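Dihydrolipoyl dehydrogenase (Elizabethkingia anophelis NUHP1, PDB 6UZI) probably catalyses the NAD(+)-dependent reoxidation of protein-bound dihydrolipoyl groups, using one FAD per subunit and a redox-active disulfide. Local coordinates at residues D215-G220 / F240-A245; N351-P356 / V368-E373; Y382-F387 / V404-A409; V303-H308 / V322-M327; L159-L164 / T244-V249. All coordinates share one frame; numbering follows the deposited sequence.

Interaction 1 (D215-G220 / F240-A245); sequences DKIIPG and FMLSTA
Leu242 brings its side chain against Asp215, Lys216 and Ile217, while its carbonyl oxygen takes the hydroxyl of Thr244 in a sound short bond, Thr244 OG1 to Leu242 O 2.7 Å, the donor standing above the carbonyl plane. Both branches of the leucine reach the loop 215-220. Its CD1 lies against the backbone, 3.6 Å from Asp215 O, and also near CA of Lys216, whereas its CD2 meets CG2 of Ile217 at 4.1 Å. That isoleucine is the buried residue of the contact. Its CG2, anti to the carbonyl carbon, is the branch that meets Phe240, with CE2 at 3.7 Å. The methyl comes at the ring obliquely, and the two side chains cross at about a right angle. At the exposed corner Ser243 OG faces the carboxylate of Asp215, but the modelled separation from OD1, 2.4 Å, is too short to be trusted at 2.80 Å resolution. CB of Asp215 is directed away overall yet still touches the serine, and OD1 comes nearer. The contact belongs to a Rossmann-type beta-alpha-beta unit: the loop follows strand 207-211 and leads into helix 223-236, whose Leu229 and Gln230 pack on Ile217, while strand 239-241 is the outermost strand of the parallel sheet and sets Phe240 against Val210 and against Leu195 of helix 192-203.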
# COMPACT_ATOMS: atom_id res chain seq x y z
N ASP A 215 -16.56 23.64 10.54
CA ASP A 215 -16.54 23.19 11.93
C ASP A 215 -15.68 21.96 12.16
O ASP A 215 -15.48 21.57 13.31
CB ASP A 215 -17.95 22.89 12.42
CG ASP A 215 -18.86 24.09 12.32
OD1 ASP A 215 -18.39 25.22 12.61
OD2 ASP A 215 -20.04 23.92 11.93
N LYS A 216 -15.17 21.35 11.09
CA LYS A 216 -14.30 20.19 11.16
C LYS A 216 -13.54 20.15 9.84
O LYS A 216 -14.03 20.64 8.82
CB LYS A 216 -15.08 18.90 11.41
CG LYS A 216 -16.26 18.70 10.49
CD LYS A 216 -17.11 17.50 10.89
CE LYS A 216 -18.14 17.19 9.80
NZ LYS A 216 -18.92 15.93 10.00
N ILE A 217 -12.35 19.55 9.86
CA ILE A 217 -11.57 19.47 8.63
C ILE A 217 -12.07 18.31 7.77
O ILE A 217 -12.72 17.38 8.25
CB ILE A 217 -10.07 19.34 8.95
CG1 ILE A 217 -9.77 18.02 9.66
CG2 ILE A 217 -9.61 20.52 9.80
CD1 ILE A 217 -8.29 17.76 9.87
N ILE A 218 -11.73 18.37 6.48
CA ILE A 218 -12.22 17.46 5.42
C ILE A 218 -13.66 17.05 5.70
O ILE A 218 -13.95 15.86 5.92
CB ILE A 218 -11.28 16.25 5.23
CG1 ILE A 218 -10.98 15.53 6.55
CG2 ILE A 218 -10.00 16.69 4.56
CD1 ILE A 218 -10.44 14.13 6.38
N PRO A 219 -14.60 18.00 5.71
CA PRO A 219 -15.98 17.68 6.13
C PRO A 219 -16.76 16.79 5.16
O PRO A 219 -17.81 16.28 5.56
CB PRO A 219 -16.63 19.07 6.25
CG PRO A 219 -15.87 19.90 5.26
CD PRO A 219 -14.45 19.42 5.33
N GLY A 220 -16.29 16.60 3.93
CA GLY A 220 -17.02 15.75 3.01
C GLY A 220 -16.77 14.28 3.18
O GLY A 220 -17.41 13.46 2.51
N PHE A 240 -5.10 24.53 14.59
CA PHE A 240 -6.39 24.66 13.91
C PHE A 240 -7.26 25.69 14.61
O PHE A 240 -7.52 25.57 15.82
CB PHE A 240 -7.11 23.32 13.85
CG PHE A 240 -6.46 22.33 12.94
CD1 PHE A 240 -5.51 21.45 13.43
CD2 PHE A 240 -6.79 22.27 11.60
CE1 PHE A 240 -4.90 20.53 12.60
CE2 PHE A 240 -6.18 21.37 10.77
CZ PHE A 240 -5.23 20.49 11.27
N MET A 241 -7.75 26.66 13.84
CA MET A 241 -8.70 27.67 14.28
C MET A 241 -9.96 27.46 13.45
O MET A 241 -10.13 28.07 12.39
CB MET A 241 -8.13 29.06 14.12
CG MET A 241 -7.13 29.43 15.20
SD MET A 241 -6.48 31.09 14.95
CE MET A 241 -4.93 31.00 15.84
N LEU A 242 -10.84 26.58 13.91
CA LEU A 242 -12.03 26.22 13.17
C LEU A 242 -13.19 27.16 13.49
O LEU A 242 -13.13 27.95 14.43
CB LEU A 242 -12.42 24.77 13.47
CG LEU A 242 -11.36 23.68 13.24
CD1 LEU A 242 -11.93 22.29 13.44
CD2 LEU A 242 -10.73 23.82 11.87
N SER A 243 -14.24 27.07 12.67
CA SER A 243 -15.47 27.86 12.83
C SER A 243 -15.16 29.35 12.94
O SER A 243 -15.73 30.07 13.78
CB SER A 243 -16.28 27.39 14.04
OG SER A 243 -16.60 26.01 13.95
N THR A 244 -14.27 29.83 12.08
CA THR A 244 -13.74 31.18 12.18
C THR A 244 -13.90 31.86 10.82
O THR A 244 -13.36 31.37 9.82
CB THR A 244 -12.27 31.16 12.62
OG1 THR A 244 -12.17 30.44 13.85
CG2 THR A 244 -11.75 32.55 12.84
N ALA A 245 -14.62 32.97 10.79
CA ALA A 245 -14.96 33.64 9.54
C ALA A 245 -13.96 34.76 9.29
O ALA A 245 -13.97 35.78 9.98
CB ALA A 245 -16.39 34.19 9.60

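Interaction 2 (N351-P356 / V368-E373); sequences NYNLIP and VGKTEE
Val368 fits its CG2 methyl against the backbone of Leu354, Ile355 and Pro356, and this is the close part of the contact. The methyl lies anti to the backbone N and comes to 3.8 Å from Leu354 C. Pro356 adds its ring, with Pro356 CB 4.3 Å from Val368 CB, and Leu354, whose CB points away, swings CD2 back to within 4.5 Å of Val368 CG2. Next to this apolar patch the carbonyl of Asn353 faces Gly369. Gly369 N donates to Asn353 O at 3.3 Å, a weak bond with an N-H...O angle of 127°, and Gly369 CA adds a C-H contact to the same oxygen. Gly369 has backbone angles (phi 90°, psi -156°) of a kind open chiefly to glycine. The partly exposed side is looser. There Asn353 and Lys370 cross at about a right angle, and the amide oxygen meets the lysine's methylenes: Asn353 OD1 is 3.3 Å from Lys370 CE, whereas it is 3.9 Å from Lys370 NZ. Thr371 then caps the helix that follows. Around the contact, strand 364-369 pairs through Val368 with strand 416-423, helix 426-438 packs Met437 on Leu354 and Ala433 on Val368, helix 329-343 touches Ile355 through His330, Lys331 and Glu334, and Ser450 of the second subunit rests on Ile355 and Pro356.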
# COMPACT_ATOMS: atom_id res chain seq x y z
N ASN A 351 -19.97 4.09 -11.62
CA ASN A 351 -20.54 4.01 -10.27
C ASN A 351 -19.84 5.06 -9.42
O ASN A 351 -18.74 4.84 -8.91
CB ASN A 351 -20.38 2.61 -9.69
CG ASN A 351 -21.16 2.43 -8.40
OD1 ASN A 351 -21.54 3.41 -7.74
ND2 ASN A 351 -21.42 1.18 -8.04
N TYR A 352 -20.48 6.22 -9.27
CA TYR A 352 -19.86 7.33 -8.55
C TYR A 352 -19.75 7.06 -7.05
O TYR A 352 -18.89 7.65 -6.39
CB TYR A 352 -20.66 8.61 -8.83
CG TYR A 352 -20.45 9.17 -10.23
CD1 TYR A 352 -19.38 10.01 -10.52
CD2 TYR A 352 -21.30 8.81 -11.27
CE1 TYR A 352 -19.19 10.51 -11.80
CE2 TYR A 352 -21.11 9.29 -12.55
CZ TYR A 352 -20.06 10.15 -12.81
OH TYR A 352 -19.87 10.62 -14.09
N ASN A 353 -20.56 6.15 -6.52
CA ASN A 353 -20.43 5.78 -5.11
C ASN A 353 -19.14 5.02 -4.84
O ASN A 353 -18.69 4.98 -3.69
CB ASN A 353 -21.64 4.95 -4.67
CG ASN A 353 -21.75 4.86 -3.16
OD1 ASN A 353 -21.59 5.85 -2.45
ND2 ASN A 353 -22.03 3.66 -2.65
N LEU A 354 -18.52 4.45 -5.88
CA LEU A 354 -17.32 3.63 -5.72
C LEU A 354 -16.07 4.31 -6.25
O LEU A 354 -15.10 3.64 -6.59
CB LEU A 354 -17.51 2.27 -6.41
CG LEU A 354 -18.65 1.44 -5.84
CD1 LEU A 354 -18.64 0.05 -6.42
CD2 LEU A 354 -18.58 1.39 -4.31
N ILE A 355 -16.08 5.64 -6.31
CA ILE A 355 -14.89 6.42 -6.65
C ILE A 355 -14.22 6.82 -5.35
O ILE A 355 -14.81 7.58 -4.56
CB ILE A 355 -15.26 7.66 -7.48
CG1 ILE A 355 -15.88 7.24 -8.80
CG2 ILE A 355 -14.02 8.53 -7.71
CD1 ILE A 355 -16.37 8.38 -9.64
N PRO A 356 -13.01 6.36 -5.07
CA PRO A 356 -12.38 6.68 -3.78
C PRO A 356 -11.85 8.10 -3.73
O PRO A 356 -11.52 8.71 -4.75
CB PRO A 356 -11.23 5.66 -3.70
CG PRO A 356 -10.84 5.47 -5.16
CD PRO A 356 -12.14 5.53 -5.93
N VAL A 368 -14.17 5.35 0.65
CA VAL A 368 -15.00 4.96 -0.48
C VAL A 368 -16.36 4.53 0.07
O VAL A 368 -16.46 4.03 1.20
CB VAL A 368 -14.36 3.84 -1.34
CG1 VAL A 368 -14.30 2.53 -0.60
CG2 VAL A 368 -15.09 3.69 -2.67
N GLY A 369 -17.40 4.77 -0.71
CA GLY A 369 -18.75 4.40 -0.33
C GLY A 369 -19.45 5.49 0.45
O GLY A 369 -19.12 6.68 0.37
N LYS A 370 -20.44 5.07 1.23
CA LYS A 370 -21.22 5.98 2.04
C LYS A 370 -20.50 6.32 3.34
O LYS A 370 -19.77 5.50 3.91
CB LYS A 370 -22.59 5.39 2.34
CG LYS A 370 -23.42 5.10 1.10
CD LYS A 370 -23.70 6.38 0.30
CE LYS A 370 -24.56 6.08 -0.92
NZ LYS A 370 -25.05 7.32 -1.61
N THR A 371 -20.68 7.56 3.80
CA THR A 371 -20.24 7.91 5.14
C THR A 371 -21.32 7.52 6.14
O THR A 371 -22.47 7.26 5.78
CB THR A 371 -19.94 9.41 5.26
OG1 THR A 371 -21.16 10.16 5.14
CG2 THR A 371 -18.96 9.85 4.18
N GLU A 372 -20.92 7.49 7.42
CA GLU A 372 -21.90 7.22 8.47
C GLU A 372 -22.96 8.31 8.52
O GLU A 372 -24.15 8.02 8.73
CB GLU A 372 -21.21 7.08 9.82
CG GLU A 372 -22.10 6.40 10.85
CD GLU A 372 -21.42 6.21 12.17
OE1 GLU A 372 -20.20 6.46 12.27
OE2 GLU A 372 -22.11 5.78 13.12
N GLU A 373 -22.56 9.57 8.33
CA GLU A 373 -23.54 10.65 8.29
C GLU A 373 -24.54 10.43 7.16
O GLU A 373 -25.75 10.68 7.32
CB GLU A 373 -22.83 12.01 8.14
CG GLU A 373 -21.93 12.41 9.32
CD GLU A 373 -20.59 11.67 9.36
OE1 GLU A 373 -19.98 11.45 8.29
OE2 GLU A 373 -20.16 11.29 10.46

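Interaction 3 (Y382-F387 / V404-A409); sequences YKTGSF and VIKILA
Strands 382-387 and 404-409 run antiparallel, at 160° and 4.7 Å apart, in regular register from Lys383 opposite Ala409 to Phe387 opposite Ile405. They form the edge of the five-stranded antiparallel sheet of the dimerisation domain, with 382-388 outermost within the chain. Three hydrogen-bonded pairs, Lys383-Ala409, Gly385-Ile407 and Phe387-Ile405, each give two backbone bonds. The bond from Gly385 N to Ile407 O, for example, measures 2.8 Å. C-H contacts fill the intervening positions, as from Lys406 CA to Gly385 O at 3.3 Å. On the face bearing Ile405 and Ile407, Phe387 turns its ring away from the partner strand toward Ala459 and Glu462, and helix 458-469 covers this face. Here Lys383 CE also passes 4.0 Å from Ala409 CB before its amino group reaches a salt bridge with Asp414. The other face carries the non-hydrogen-bonded pairs Thr384-Leu408 and Ser386-Lys406. Lys406, extended beyond CG, leads away to salt bridges with Asp222 and Glu372. Leu408 lies side by side with both Tyr382 and Thr384, pointing the same way: its CD2 comes obliquely to Tyr382 CD1 at 4.0 Å, and Thr384 OG1, in the plane of that ring at its edge, is 3.6 Å from Leu408 CD2.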
# COMPACT_ATOMS: atom_id res chain seq x y z
N TYR A 382 -27.38 0.21 10.03
CA TYR A 382 -26.01 -0.15 9.70
C TYR A 382 -25.26 -0.61 10.95
O TYR A 382 -25.60 -0.24 12.08
CB TYR A 382 -25.26 1.03 9.06
CG TYR A 382 -25.08 2.22 9.97
CD1 TYR A 382 -23.93 2.37 10.74
CD2 TYR A 382 -26.08 3.18 10.10
CE1 TYR A 382 -23.76 3.45 11.59
CE2 TYR A 382 -25.92 4.27 10.95
CZ TYR A 382 -24.76 4.40 11.69
OH TYR A 382 -24.61 5.47 12.54
N LYS A 383 -24.24 -1.44 10.72
CA LYS A 383 -23.26 -1.87 11.71
C LYS A 383 -21.94 -1.15 11.47
O LYS A 383 -21.66 -0.70 10.35
CB LYS A 383 -22.99 -3.38 11.64
CG LYS A 383 -24.19 -4.26 11.78
CD LYS A 383 -23.79 -5.73 11.72
CE LYS A 383 -23.34 -6.13 10.32
NZ LYS A 383 -23.10 -7.60 10.21
N THR A 384 -21.14 -1.04 12.52
CA THR A 384 -19.82 -0.43 12.45
C THR A 384 -18.77 -1.42 12.93
O THR A 384 -18.94 -2.07 13.97
CB THR A 384 -19.74 0.85 13.29
OG1 THR A 384 -20.68 1.81 12.79
CG2 THR A 384 -18.35 1.44 13.24
N GLY A 385 -17.69 -1.56 12.16
CA GLY A 385 -16.51 -2.27 12.61
C GLY A 385 -15.32 -1.33 12.57
O GLY A 385 -15.25 -0.44 11.72
N SER A 386 -14.40 -1.51 13.51
CA SER A 386 -13.32 -0.54 13.67
C SER A 386 -12.12 -1.20 14.32
O SER A 386 -12.24 -1.75 15.42
CB SER A 386 -13.82 0.64 14.49
OG SER A 386 -12.90 1.72 14.45
N PHE A 387 -10.96 -1.16 13.66
CA PHE A 387 -9.73 -1.71 14.21
C PHE A 387 -8.62 -0.67 14.18
O PHE A 387 -8.44 0.01 13.17
CB PHE A 387 -9.29 -2.96 13.44
CG PHE A 387 -8.11 -3.66 14.04
CD1 PHE A 387 -8.28 -4.55 15.10
CD2 PHE A 387 -6.84 -3.44 13.55
CE1 PHE A 387 -7.19 -5.20 15.66
CE2 PHE A 387 -5.75 -4.09 14.11
CZ PHE A 387 -5.93 -4.97 15.16
N VAL A 404 -6.90 4.38 12.09
CA VAL A 404 -7.94 3.38 12.32
C VAL A 404 -8.54 3.04 10.97
O VAL A 404 -8.51 3.85 10.03
CB VAL A 404 -8.99 3.92 13.32
CG1 VAL A 404 -9.79 5.06 12.70
CG2 VAL A 404 -9.92 2.81 13.79
N ILE A 405 -9.08 1.82 10.86
CA ILE A 405 -9.86 1.38 9.71
C ILE A 405 -11.30 1.19 10.18
O ILE A 405 -11.55 0.56 11.21
CB ILE A 405 -9.31 0.08 9.11
CG1 ILE A 405 -7.84 0.25 8.75
CG2 ILE A 405 -10.14 -0.34 7.91
CD1 ILE A 405 -7.63 1.06 7.50
N LYS A 406 -12.24 1.75 9.42
CA LYS A 406 -13.64 1.75 9.80
C LYS A 406 -14.48 1.22 8.65
O LYS A 406 -14.38 1.71 7.52
CB LYS A 406 -14.09 3.16 10.20
CG LYS A 406 -15.59 3.35 10.35
CD LYS A 406 -15.93 4.83 10.50
CE LYS A 406 -17.34 5.03 11.03
NZ LYS A 406 -17.65 6.47 11.21
N ILE A 407 -15.31 0.22 8.93
CA ILE A 407 -16.16 -0.41 7.93
C ILE A 407 -17.61 -0.27 8.37
O ILE A 407 -17.95 -0.52 9.53
CB ILE A 407 -15.79 -1.90 7.74
CG1 ILE A 407 -14.44 -2.03 7.05
CG2 ILE A 407 -16.88 -2.61 6.93
CD1 ILE A 407 -13.94 -3.46 6.94
N LEU A 408 -18.46 0.14 7.43
CA LEU A 408 -19.90 0.23 7.63
C LEU A 408 -20.57 -0.87 6.81
O LEU A 408 -20.27 -1.03 5.63
CB LEU A 408 -20.42 1.61 7.22
CG LEU A 408 -19.75 2.79 7.92
CD1 LEU A 408 -20.10 4.10 7.23
CD2 LEU A 408 -20.16 2.83 9.37
N ALA A 409 -21.47 -1.62 7.45
CA ALA A 409 -22.14 -2.74 6.82
C ALA A 409 -23.63 -2.70 7.09
O ALA A 409 -24.07 -2.25 8.16
CB ALA A 409 -21.57 -4.07 7.32

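Interaction 4 (V303-H308 / V322-M327); sequences VKTNDH and VVKGAM
Val303 N donates to Val322 O in a single backbone bond, although neither 303-308 nor 322-327 forms a regular helix or strand. The bond is 3.0 Å long, and the donor N lies nearly along the C=O axis. Directly beside it, the Val303 side chain points at the partner loop. Its CG2, anti to the carbonyl carbon, meets Val322 CG1 at 4.0 Å; the two side chains cross obliquely. Val323 sits one step on, where its CG1 serves two neighbours: it lies 3.7 Å from Val303 O and equally close to Thr305 CG2, with the threonine and valine side chains at about a right angle. Toward the solvent the contact becomes polar. The extended Lys324 slides past Thr305 in the opposite direction, its CE 3.9 Å from Thr305 OG1. One water takes weak hydrogen bonds from both residues, 3.3 Å from Thr305 N and 3.4 Å from Lys324 NZ. Farther along, Asn306 OD1 accepts from His308 N, closing an Asx turn, and also from Gln310 N. Strand 316-318, the outermost strand of the parallel FAD-domain sheet, lies behind the apolar part, with Ala318 touching Val303, Thr305 and Val323. The two loops flank that strand, and 322-327 runs on to Met327 in the FAD pocket, an arrangement belonging to the flavin-binding domain of the pyridine nucleotide-disulfide oxidoreductases.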
# COMPACT_ATOMS: atom_id res chain seq x y z
N VAL A 303 -20.70 22.83 -16.50
CA VAL A 303 -21.35 22.38 -17.72
C VAL A 303 -22.43 21.37 -17.34
O VAL A 303 -22.14 20.35 -16.71
CB VAL A 303 -20.34 21.76 -18.69
CG1 VAL A 303 -21.01 21.38 -20.00
CG2 VAL A 303 -19.17 22.69 -18.94
N LYS A 304 -23.68 21.68 -17.69
CA LYS A 304 -24.76 20.73 -17.43
C LYS A 304 -24.58 19.49 -18.29
O LYS A 304 -24.22 19.58 -19.47
CB LYS A 304 -26.12 21.37 -17.71
CG LYS A 304 -26.70 22.21 -16.59
CD LYS A 304 -27.91 23.00 -17.07
CE LYS A 304 -29.16 22.71 -16.25
NZ LYS A 304 -30.26 23.70 -16.50
N THR A 305 -24.80 18.33 -17.69
CA THR A 305 -24.65 17.06 -18.38
C THR A 305 -25.80 16.15 -17.98
O THR A 305 -26.46 16.38 -16.97
CB THR A 305 -23.30 16.37 -18.06
OG1 THR A 305 -23.12 16.32 -16.64
CG2 THR A 305 -22.16 17.16 -18.65
N ASN A 306 -26.02 15.11 -18.77
CA ASN A 306 -27.04 14.14 -18.44
C ASN A 306 -26.38 12.82 -18.02
O ASN A 306 -25.21 12.80 -17.62
CB ASN A 306 -27.99 13.98 -19.63
CG ASN A 306 -27.28 13.48 -20.89
OD1 ASN A 306 -26.14 13.01 -20.84
ND2 ASN A 306 -27.96 13.58 -22.02
N ASP A 307 -27.12 11.72 -18.15
CA ASP A 307 -26.59 10.42 -17.75
C ASP A 307 -25.38 10.01 -18.58
O ASP A 307 -24.51 9.28 -18.09
CB ASP A 307 -27.69 9.36 -17.86
CG ASP A 307 -28.68 9.44 -16.73
OD1 ASP A 307 -28.42 10.21 -15.77
OD2 ASP A 307 -29.72 8.75 -16.79
N HIS A 308 -25.30 10.47 -19.83
CA HIS A 308 -24.20 10.11 -20.72
C HIS A 308 -23.14 11.20 -20.80
O HIS A 308 -22.39 11.24 -21.78
CB HIS A 308 -24.74 9.80 -22.12
CG HIS A 308 -25.75 8.70 -22.15
ND1 HIS A 308 -27.08 8.90 -21.85
CD2 HIS A 308 -25.62 7.38 -22.44
CE1 HIS A 308 -27.73 7.76 -21.96
NE2 HIS A 308 -26.87 6.82 -22.32
N VAL A 322 -14.94 20.18 -14.72
CA VAL A 322 -15.84 21.19 -15.27
C VAL A 322 -17.30 20.76 -15.18
O VAL A 322 -18.19 21.56 -15.50
CB VAL A 322 -15.41 21.51 -16.72
CG1 VAL A 322 -16.06 20.54 -17.73
CG2 VAL A 322 -15.65 22.98 -17.06
N VAL A 323 -17.56 19.54 -14.71
CA VAL A 323 -18.92 19.05 -14.53
C VAL A 323 -19.10 18.63 -13.07
O VAL A 323 -18.16 18.60 -12.28
CB VAL A 323 -19.25 17.87 -15.47
CG1 VAL A 323 -19.09 18.28 -16.90
CG2 VAL A 323 -18.37 16.66 -15.15
N LYS A 324 -20.34 18.27 -12.75
CA LYS A 324 -20.71 17.88 -11.40
C LYS A 324 -20.03 16.57 -10.99
O LYS A 324 -19.66 15.73 -11.82
CB LYS A 324 -22.23 17.74 -11.29
CG LYS A 324 -22.79 16.64 -12.19
CD LYS A 324 -24.28 16.50 -12.03
CE LYS A 324 -24.89 15.70 -13.17
NZ LYS A 324 -26.38 15.77 -13.16
N GLY A 325 -19.89 16.40 -9.68
CA GLY A 325 -19.26 15.23 -9.09
C GLY A 325 -17.97 15.61 -8.36
O GLY A 325 -17.52 16.76 -8.38
N ALA A 326 -17.38 14.61 -7.72
CA ALA A 326 -16.16 14.82 -6.97
C ALA A 326 -15.05 15.31 -7.90
O ALA A 326 -14.84 14.78 -8.99
CB ALA A 326 -15.73 13.53 -6.27
N MET A 327 -14.36 16.36 -7.47
CA MET A 327 -13.31 16.96 -8.29
C MET A 327 -12.00 16.22 -8.05
O MET A 327 -11.10 16.67 -7.34
CB MET A 327 -13.22 18.46 -8.04
CG MET A 327 -14.44 19.20 -8.56
SD MET A 327 -14.55 20.97 -8.19
CE MET A 327 -13.50 21.66 -9.46
O HOH W 1 -25.72 18.84 -14.55

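Interaction 5 (L159-L164 / T244-V249); sequences LPFITL and TAVSGV. With EDO (1,2-ethanediol), chain I.
Phe161 packs its ring on strand 245-252 where Ser247 and Gly248, both facing Thr259, make a classic beta bulge. The ring comes from a type I beta turn, Leu159 to Ile162, closed by the backbone bond from Ile162 N to Leu159 O. The ring contacts come first. Ser247 O sits above one face of Phe161, displaced toward the rim, and Leu159 CB lies over the opposite face, so the ring is held between the strand and its own turn. At the far end of the ring, CZ of Phe161 comes 3.5 Å from Val246 O. The apolar contacts join the same residues and one more pair: CE1 of Phe161 meets Val246 CG1 at 3.9 Å, and Ile162 crosses Val249 with its CG1 3.9 Å from Val249 CG2, the branch anti to the carbonyl carbon. Strand 255-261 lies behind the valines, with Val258 on Val246 and Val256 on Val249, and Val169 and Val277 of the NAD-domain sheet pack on Ile162. The contact thus ties the chain entering that domain to its antiparallel three-stranded sheet. The polar contacts involve small molecules. A 1,2-ethanediol, probably from the crystallisation liquor, accepts from Val246 N at O2, 3.1 Å away and nearly straight at 166°, while its carbon C1 touches Leu159 CD1. A water bridges the two backbones, accepting from Val249 N at 2.8 Å and donating to Phe161 O at 3.0 Å.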
# COMPACT_ATOMS: atom_id res chain seq x y z
N LEU A 159 -11.28 34.17 -2.14
CA LEU A 159 -12.27 35.03 -1.54
C LEU A 159 -12.11 36.43 -2.11
O LEU A 159 -10.99 36.92 -2.27
CB LEU A 159 -12.09 35.07 -0.02
CG LEU A 159 -12.07 33.71 0.69
CD1 LEU A 159 -11.90 33.91 2.18
CD2 LEU A 159 -13.33 32.90 0.41
N PRO A 160 -13.22 37.11 -2.40
CA PRO A 160 -13.13 38.40 -3.12
C PRO A 160 -12.28 39.45 -2.42
O PRO A 160 -11.72 40.30 -3.11
CB PRO A 160 -14.59 38.83 -3.24
CG PRO A 160 -15.36 37.52 -3.22
CD PRO A 160 -14.61 36.65 -2.25
N PHE A 161 -12.17 39.42 -1.09
CA PHE A 161 -11.45 40.47 -0.38
C PHE A 161 -9.96 40.19 -0.26
O PHE A 161 -9.24 41.02 0.33
CB PHE A 161 -12.03 40.68 1.03
CG PHE A 161 -12.03 39.44 1.88
CD1 PHE A 161 -10.88 39.05 2.56
CD2 PHE A 161 -13.17 38.67 2.02
CE1 PHE A 161 -10.87 37.92 3.35
CE2 PHE A 161 -13.17 37.55 2.81
CZ PHE A 161 -12.01 37.17 3.47
N ILE A 162 -9.49 39.03 -0.74
CA ILE A 162 -8.08 38.68 -0.70
C ILE A 162 -7.40 39.15 -1.98
O ILE A 162 -7.88 38.87 -3.09
CB ILE A 162 -7.88 37.17 -0.49
CG1 ILE A 162 -8.49 36.74 0.84
CG2 ILE A 162 -6.41 36.83 -0.53
CD1 ILE A 162 -8.33 35.26 1.14
N THR A 163 -6.27 39.83 -1.84
CA THR A 163 -5.47 40.29 -2.98
C THR A 163 -4.26 39.36 -3.08
O THR A 163 -3.29 39.50 -2.34
CB THR A 163 -5.03 41.74 -2.81
OG1 THR A 163 -6.18 42.61 -2.76
CG2 THR A 163 -4.13 42.15 -3.95
N LEU A 164 -4.34 38.40 -3.99
CA LEU A 164 -3.23 37.48 -4.19
C LEU A 164 -2.09 38.20 -4.91
O LEU A 164 -2.32 38.92 -5.88
CB LEU A 164 -3.68 36.27 -5.00
CG LEU A 164 -4.74 35.35 -4.41
CD1 LEU A 164 -5.39 34.53 -5.52
CD2 LEU A 164 -4.12 34.43 -3.37
N THR A 244 -14.27 29.83 12.08
CA THR A 244 -13.74 31.18 12.18
C THR A 244 -13.90 31.86 10.82
O THR A 244 -13.36 31.37 9.82
CB THR A 244 -12.27 31.16 12.62
OG1 THR A 244 -12.17 30.44 13.85
CG2 THR A 244 -11.75 32.55 12.84
N ALA A 245 -14.62 32.97 10.79
CA ALA A 245 -14.96 33.64 9.54
C ALA A 245 -13.96 34.76 9.29
O ALA A 245 -13.97 35.78 9.98
CB ALA A 245 -16.39 34.19 9.60
N VAL A 246 -13.09 34.55 8.29
CA VAL A 246 -12.08 35.54 7.94
C VAL A 246 -12.75 36.72 7.26
O VAL A 246 -13.68 36.55 6.46
CB VAL A 246 -11.00 34.92 7.03
CG1 VAL A 246 -10.00 35.98 6.60
CG2 VAL A 246 -10.30 33.78 7.73
N SER A 247 -12.32 37.93 7.60
CA SER A 247 -12.82 39.13 6.98
C SER A 247 -11.73 39.98 6.33
O SER A 247 -12.06 40.95 5.63
CB SER A 247 -13.56 39.99 8.01
OG SER A 247 -12.71 40.33 9.10
N GLY A 248 -10.46 39.63 6.50
CA GLY A 248 -9.40 40.43 5.92
C GLY A 248 -8.08 39.69 5.92
O GLY A 248 -7.78 38.90 6.82
N VAL A 249 -7.29 39.94 4.87
CA VAL A 249 -5.92 39.43 4.73
C VAL A 249 -5.05 40.57 4.20
O VAL A 249 -5.16 40.93 3.02
CB VAL A 249 -5.85 38.22 3.80
CG1 VAL A 249 -4.40 37.82 3.60
CG2 VAL A 249 -6.69 37.06 4.33
C1 EDO I . -14.54 33.89 4.96
O1 EDO I . -15.56 34.13 3.98
C2 EDO I . -14.68 32.48 5.52
O2 EDO I . -13.56 32.14 6.35
O HOH W 2 -8.32 41.81 3.11

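Overall arrangement
Interactions 1 and 5 overlap at Thr244 and Ala245, with centres 16 Å apart, and Leu242 of interaction 1 lies about 4 Å by side chains from Glu212, predicted to bind NAD(+). Interactions 2 and 3 share the dimerisation-domain sheet: Glu372 of interaction 2 forms a salt bridge to Lys406 NZ (2.8 Å from OE1) and probably a hydrogen bond to Tyr382 OH. Gly220 of interaction 1 packs lightly on Thr371 of interaction 2. Met327 of interaction 4 lines the FAD pocket, the side chain of Ile355 in interaction 2 is about 8 Å from FAD, and that of Phe387 in interaction 3 about 8 Å from a zinc ion.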